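Local coordinates for protein 1-carboxybiuret hydrolase subunit AtzE (Pseudomonas sp., PDB 6C62) that hydrolyses 1-carboxybiuret to urea-1,3-dicarboxylate and ammonia in the bacterial degradation of atrazine, at residues Y71-T84 / L94-R106. Residues are numbered along the deposited sequence; the frame is centred on the assembly and turned at random. Where two conformers were deposited one is given.
Sequences YAVKNLFDIEGVTT and LPPARADAVLVQR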
# COMPACT_ATOMS: atom_id res chain seq x y z
N TYR A 71 -17.84 6.07 -30.41
CA TYR A 71 -16.59 5.99 -29.63
C TYR A 71 -16.03 4.58 -29.75
O TYR A 71 -16.73 3.65 -30.24
CB TYR A 71 -16.78 6.40 -28.18
CG TYR A 71 -17.48 5.42 -27.31
CD1 TYR A 71 -18.86 5.22 -27.43
CD2 TYR A 71 -16.80 4.66 -26.36
CE1 TYR A 71 -19.51 4.35 -26.62
CE2 TYR A 71 -17.46 3.77 -25.53
CZ TYR A 71 -18.81 3.62 -25.63
OH TYR A 71 -19.53 2.68 -24.85
N ALA A 72 -14.76 4.48 -29.44
CA ALA A 72 -14.10 3.19 -29.34
C ALA A 72 -13.19 3.17 -28.14
O ALA A 72 -12.84 4.23 -27.57
CB ALA A 72 -13.36 2.88 -30.61
N VAL A 73 -12.79 1.96 -27.71
CA VAL A 73 -12.00 1.84 -26.44
C VAL A 73 -10.74 1.00 -26.61
O VAL A 73 -10.74 0.00 -27.34
CB VAL A 73 -12.89 1.26 -25.30
CG1 VAL A 73 -14.11 2.17 -25.12
CG2 VAL A 73 -13.33 -0.16 -25.59
N LYS A 74 -9.67 1.40 -25.94
CA LYS A 74 -8.48 0.58 -25.86
C LYS A 74 -8.85 -0.84 -25.43
O LYS A 74 -9.74 -1.03 -24.57
CB LYS A 74 -7.55 1.24 -24.85
CG LYS A 74 -6.16 0.66 -24.77
CD LYS A 74 -5.37 1.49 -23.76
CE LYS A 74 -3.91 1.09 -23.75
NZ LYS A 74 -3.16 2.01 -22.86
N ASN A 75 -8.23 -1.84 -26.06
CA ASN A 75 -8.70 -3.22 -25.89
C ASN A 75 -8.31 -3.87 -24.56
O ASN A 75 -8.50 -5.06 -24.40
CB ASN A 75 -8.40 -4.05 -27.13
CG ASN A 75 -6.93 -4.46 -27.30
OD1 ASN A 75 -6.15 -4.47 -26.36
ND2 ASN A 75 -6.56 -4.77 -28.53
N LEU A 76 -7.80 -3.10 -23.59
CA LEU A 76 -7.83 -3.53 -22.19
C LEU A 76 -9.21 -3.28 -21.46
O LEU A 76 -9.39 -3.74 -20.32
CB LEU A 76 -6.67 -2.92 -21.42
CG LEU A 76 -6.51 -1.40 -21.33
CD1 LEU A 76 -7.59 -0.80 -20.46
CD2 LEU A 76 -5.15 -0.99 -20.76
N PHE A 77 -10.16 -2.61 -22.13
CA PHE A 77 -11.47 -2.42 -21.57
C PHE A 77 -12.34 -3.63 -21.93
O PHE A 77 -12.38 -4.05 -23.11
CB PHE A 77 -12.21 -1.17 -22.05
CG PHE A 77 -11.69 0.13 -21.50
CD1 PHE A 77 -10.59 0.75 -22.03
CD2 PHE A 77 -12.32 0.73 -20.41
CE1 PHE A 77 -10.11 1.99 -21.51
CE2 PHE A 77 -11.88 1.92 -19.89
CZ PHE A 77 -10.75 2.57 -20.43
N ASP A 78 -13.03 -4.15 -20.92
CA ASP A 78 -14.01 -5.27 -21.11
C ASP A 78 -15.18 -4.74 -21.91
O ASP A 78 -15.74 -3.67 -21.58
CB ASP A 78 -14.58 -5.77 -19.78
CG ASP A 78 -13.61 -6.68 -18.97
OD1 ASP A 78 -12.52 -7.09 -19.47
OD2 ASP A 78 -13.94 -6.97 -17.78
N ILE A 79 -15.52 -5.46 -22.96
CA ILE A 79 -16.68 -5.24 -23.80
C ILE A 79 -17.47 -6.55 -23.70
O ILE A 79 -16.94 -7.64 -23.97
CB ILE A 79 -16.31 -4.95 -25.26
CG1 ILE A 79 -15.47 -3.69 -25.39
CG2 ILE A 79 -17.58 -4.81 -26.09
CD1 ILE A 79 -14.90 -3.46 -26.77
N GLU A 80 -18.72 -6.44 -23.27
CA GLU A 80 -19.54 -7.63 -23.08
C GLU A 80 -19.56 -8.52 -24.31
O GLU A 80 -19.76 -8.02 -25.40
CB GLU A 80 -20.99 -7.24 -22.74
CG GLU A 80 -21.88 -8.46 -22.49
CD GLU A 80 -23.26 -8.10 -21.98
OE1 GLU A 80 -23.56 -6.89 -21.77
OE2 GLU A 80 -24.05 -9.07 -21.79
N GLY A 81 -19.31 -9.82 -24.12
CA GLY A 81 -19.29 -10.77 -25.20
C GLY A 81 -18.03 -10.86 -25.99
O GLY A 81 -17.96 -11.65 -26.92
N VAL A 82 -17.01 -10.06 -25.64
CA VAL A 82 -15.77 -10.03 -26.39
C VAL A 82 -14.66 -10.38 -25.39
O VAL A 82 -14.71 -9.92 -24.23
CB VAL A 82 -15.52 -8.63 -26.97
CG1 VAL A 82 -14.14 -8.53 -27.59
CG2 VAL A 82 -16.65 -8.23 -27.94
N THR A 83 -13.70 -11.19 -25.83
CA THR A 83 -12.52 -11.49 -25.02
C THR A 83 -11.57 -10.30 -24.94
O THR A 83 -11.15 -9.73 -25.98
CB THR A 83 -11.80 -12.77 -25.59
OG1 THR A 83 -12.58 -13.91 -25.25
CG2 THR A 83 -10.49 -13.01 -24.85
N THR A 84 -11.26 -9.89 -23.73
CA THR A 84 -10.39 -8.71 -23.52
C THR A 84 -8.92 -9.05 -23.81
O THR A 84 -8.28 -9.81 -23.04
CB THR A 84 -10.53 -8.20 -22.08
OG1 THR A 84 -11.91 -7.97 -21.80
CG2 THR A 84 -9.71 -6.89 -21.86
N LEU A 94 -9.07 -16.63 -23.10
CA LEU A 94 -9.81 -16.37 -21.88
C LEU A 94 -11.30 -16.25 -22.25
O LEU A 94 -11.62 -15.84 -23.38
CB LEU A 94 -9.31 -15.11 -21.16
CG LEU A 94 -7.86 -15.20 -20.55
CD1 LEU A 94 -7.42 -13.85 -19.97
CD2 LEU A 94 -7.80 -16.32 -19.51
N PRO A 95 -12.19 -16.60 -21.32
CA PRO A 95 -13.63 -16.37 -21.60
C PRO A 95 -14.00 -14.94 -21.99
O PRO A 95 -13.35 -13.98 -21.51
CB PRO A 95 -14.36 -16.77 -20.27
CG PRO A 95 -13.33 -17.46 -19.46
CD PRO A 95 -11.95 -16.97 -19.90
N PRO A 96 -15.00 -14.77 -22.84
CA PRO A 96 -15.47 -13.40 -23.15
C PRO A 96 -15.99 -12.68 -21.88
O PRO A 96 -16.47 -13.33 -20.98
CB PRO A 96 -16.57 -13.61 -24.23
CG PRO A 96 -16.94 -15.06 -24.14
CD PRO A 96 -15.67 -15.77 -23.71
N ALA A 97 -15.77 -11.37 -21.79
CA ALA A 97 -16.23 -10.58 -20.66
C ALA A 97 -17.75 -10.75 -20.47
O ALA A 97 -18.54 -10.71 -21.47
CB ALA A 97 -15.91 -9.11 -20.88
N ARG A 98 -18.14 -10.92 -19.23
CA ARG A 98 -19.56 -11.03 -18.89
C ARG A 98 -20.27 -9.70 -18.86
O ARG A 98 -21.47 -9.64 -18.97
CB ARG A 98 -19.72 -11.73 -17.56
CG ARG A 98 -19.28 -13.21 -17.66
CD ARG A 98 -19.26 -13.89 -16.31
NE ARG A 98 -20.56 -13.77 -15.65
CZ ARG A 98 -20.78 -13.99 -14.35
NH1 ARG A 98 -19.75 -14.34 -13.55
NH2 ARG A 98 -22.01 -13.85 -13.84
N ALA A 99 -19.53 -8.62 -18.73
CA ALA A 99 -20.13 -7.28 -18.65
C ALA A 99 -19.15 -6.27 -19.23
O ALA A 99 -17.98 -6.54 -19.26
CB ALA A 99 -20.41 -6.96 -17.16
N ASP A 100 -19.66 -5.14 -19.68
CA ASP A 100 -18.85 -3.98 -20.05
C ASP A 100 -18.10 -3.43 -18.84
O ASP A 100 -18.62 -3.51 -17.70
CB ASP A 100 -19.77 -2.84 -20.51
CG ASP A 100 -20.45 -3.11 -21.87
OD1 ASP A 100 -19.89 -3.88 -22.74
OD2 ASP A 100 -21.52 -2.48 -22.11
N ALA A 101 -16.93 -2.88 -19.08
CA ALA A 101 -16.25 -2.05 -18.08
C ALA A 101 -17.20 -1.00 -17.59
O ALA A 101 -18.02 -0.48 -18.33
CB ALA A 101 -15.08 -1.34 -18.72
N VAL A 102 -17.06 -0.63 -16.34
CA VAL A 102 -17.90 0.45 -15.80
C VAL A 102 -17.88 1.73 -16.63
O VAL A 102 -18.91 2.33 -16.84
CB VAL A 102 -17.51 0.72 -14.30
CG1 VAL A 102 -18.18 1.95 -13.77
CG2 VAL A 102 -17.92 -0.50 -13.46
N LEU A 103 -16.70 2.17 -17.11
CA LEU A 103 -16.69 3.37 -17.90
C LEU A 103 -17.47 3.26 -19.24
O LEU A 103 -18.12 4.25 -19.69
CB LEU A 103 -15.27 3.86 -18.18
CG LEU A 103 -14.42 4.14 -16.96
CD1 LEU A 103 -13.17 4.82 -17.39
CD2 LEU A 103 -15.19 5.00 -15.95
N VAL A 104 -17.41 2.07 -19.85
CA VAL A 104 -18.20 1.77 -21.03
C VAL A 104 -19.70 1.81 -20.71
O VAL A 104 -20.47 2.43 -21.48
CB VAL A 104 -17.79 0.41 -21.66
CG1 VAL A 104 -18.76 0.02 -22.79
CG2 VAL A 104 -16.34 0.46 -22.11
N GLN A 105 -20.10 1.21 -19.58
CA GLN A 105 -21.51 1.26 -19.11
C GLN A 105 -21.98 2.70 -18.94
O GLN A 105 -23.08 3.03 -19.32
CB GLN A 105 -21.72 0.54 -17.77
CG GLN A 105 -21.36 -0.96 -17.71
CD GLN A 105 -21.39 -1.65 -16.30
OE1 GLN A 105 -21.77 -1.06 -15.24
NE2 GLN A 105 -20.87 -2.91 -16.29
N ARG A 106 -21.13 3.56 -18.37
CA ARG A 106 -21.50 4.98 -18.18
C ARG A 106 -21.62 5.76 -19.50
O ARG A 106 -22.53 6.59 -19.65
CB ARG A 106 -20.57 5.61 -17.15
CG ARG A 106 -20.86 5.02 -15.79
CD ARG A 106 -20.03 5.60 -14.69
NE ARG A 106 -20.21 4.87 -13.44
CZ ARG A 106 -19.56 5.22 -12.32
NH1 ARG A 106 -18.70 6.23 -12.31
NH2 ARG A 106 -19.73 4.52 -11.20
O HOH W 1 -16.40 -6.51 -16.85
O HOH W 2 -22.62 -5.23 -19.72
O HOH W 3 -23.51 -3.97 -23.00
O HOH W 4 -12.25 -11.44 -21.47
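In the beta-alpha-beta unit formed by strand 70-74, helix 102-109 and strand 113-118, the loop leaving the first strand pairs with the segment leading into the helix. Val104 packs its CG1 against Tyr71 OH (3.5 Å) and turns CG2 to Val73, while the Phe77 ring edge meets Ala101 CB (3.8 Å) and Leu103 CD1. At the N-cap, Ala101 N donates an almost straight bond to Asp78 O (2.9 Å) from above the carbonyl plane. With CG beside its backbone N (chi1 -70°), the Asp100 carboxylate swings back to the loop, and its OD1 takes Glu80 N at 2.9 Å on the anti side, tilted 24° from the carboxylate plane; the same oxygen forms a salt bridge with Arg45 of helix 43-58. Gly81, inside the type II turn from Ile79 to Val82, donates its N-H to Ala97 O in the carbonyl plane, and Ala97 N returns a bond to Val82 O. Farther out, Thr83 OG1 donates to Leu94 O (2.9 Å). A valine in place of Thr83 would probably leave that carbonyl without this donor and the Leu94 end less firmly held. Strand 70-74 also carries Lys74, probably of the charge relay, whose NZ bonds Ser150 OG; the contact itself is the strand-to-helix connection of a beta-alpha-beta crossover in the amidase fold.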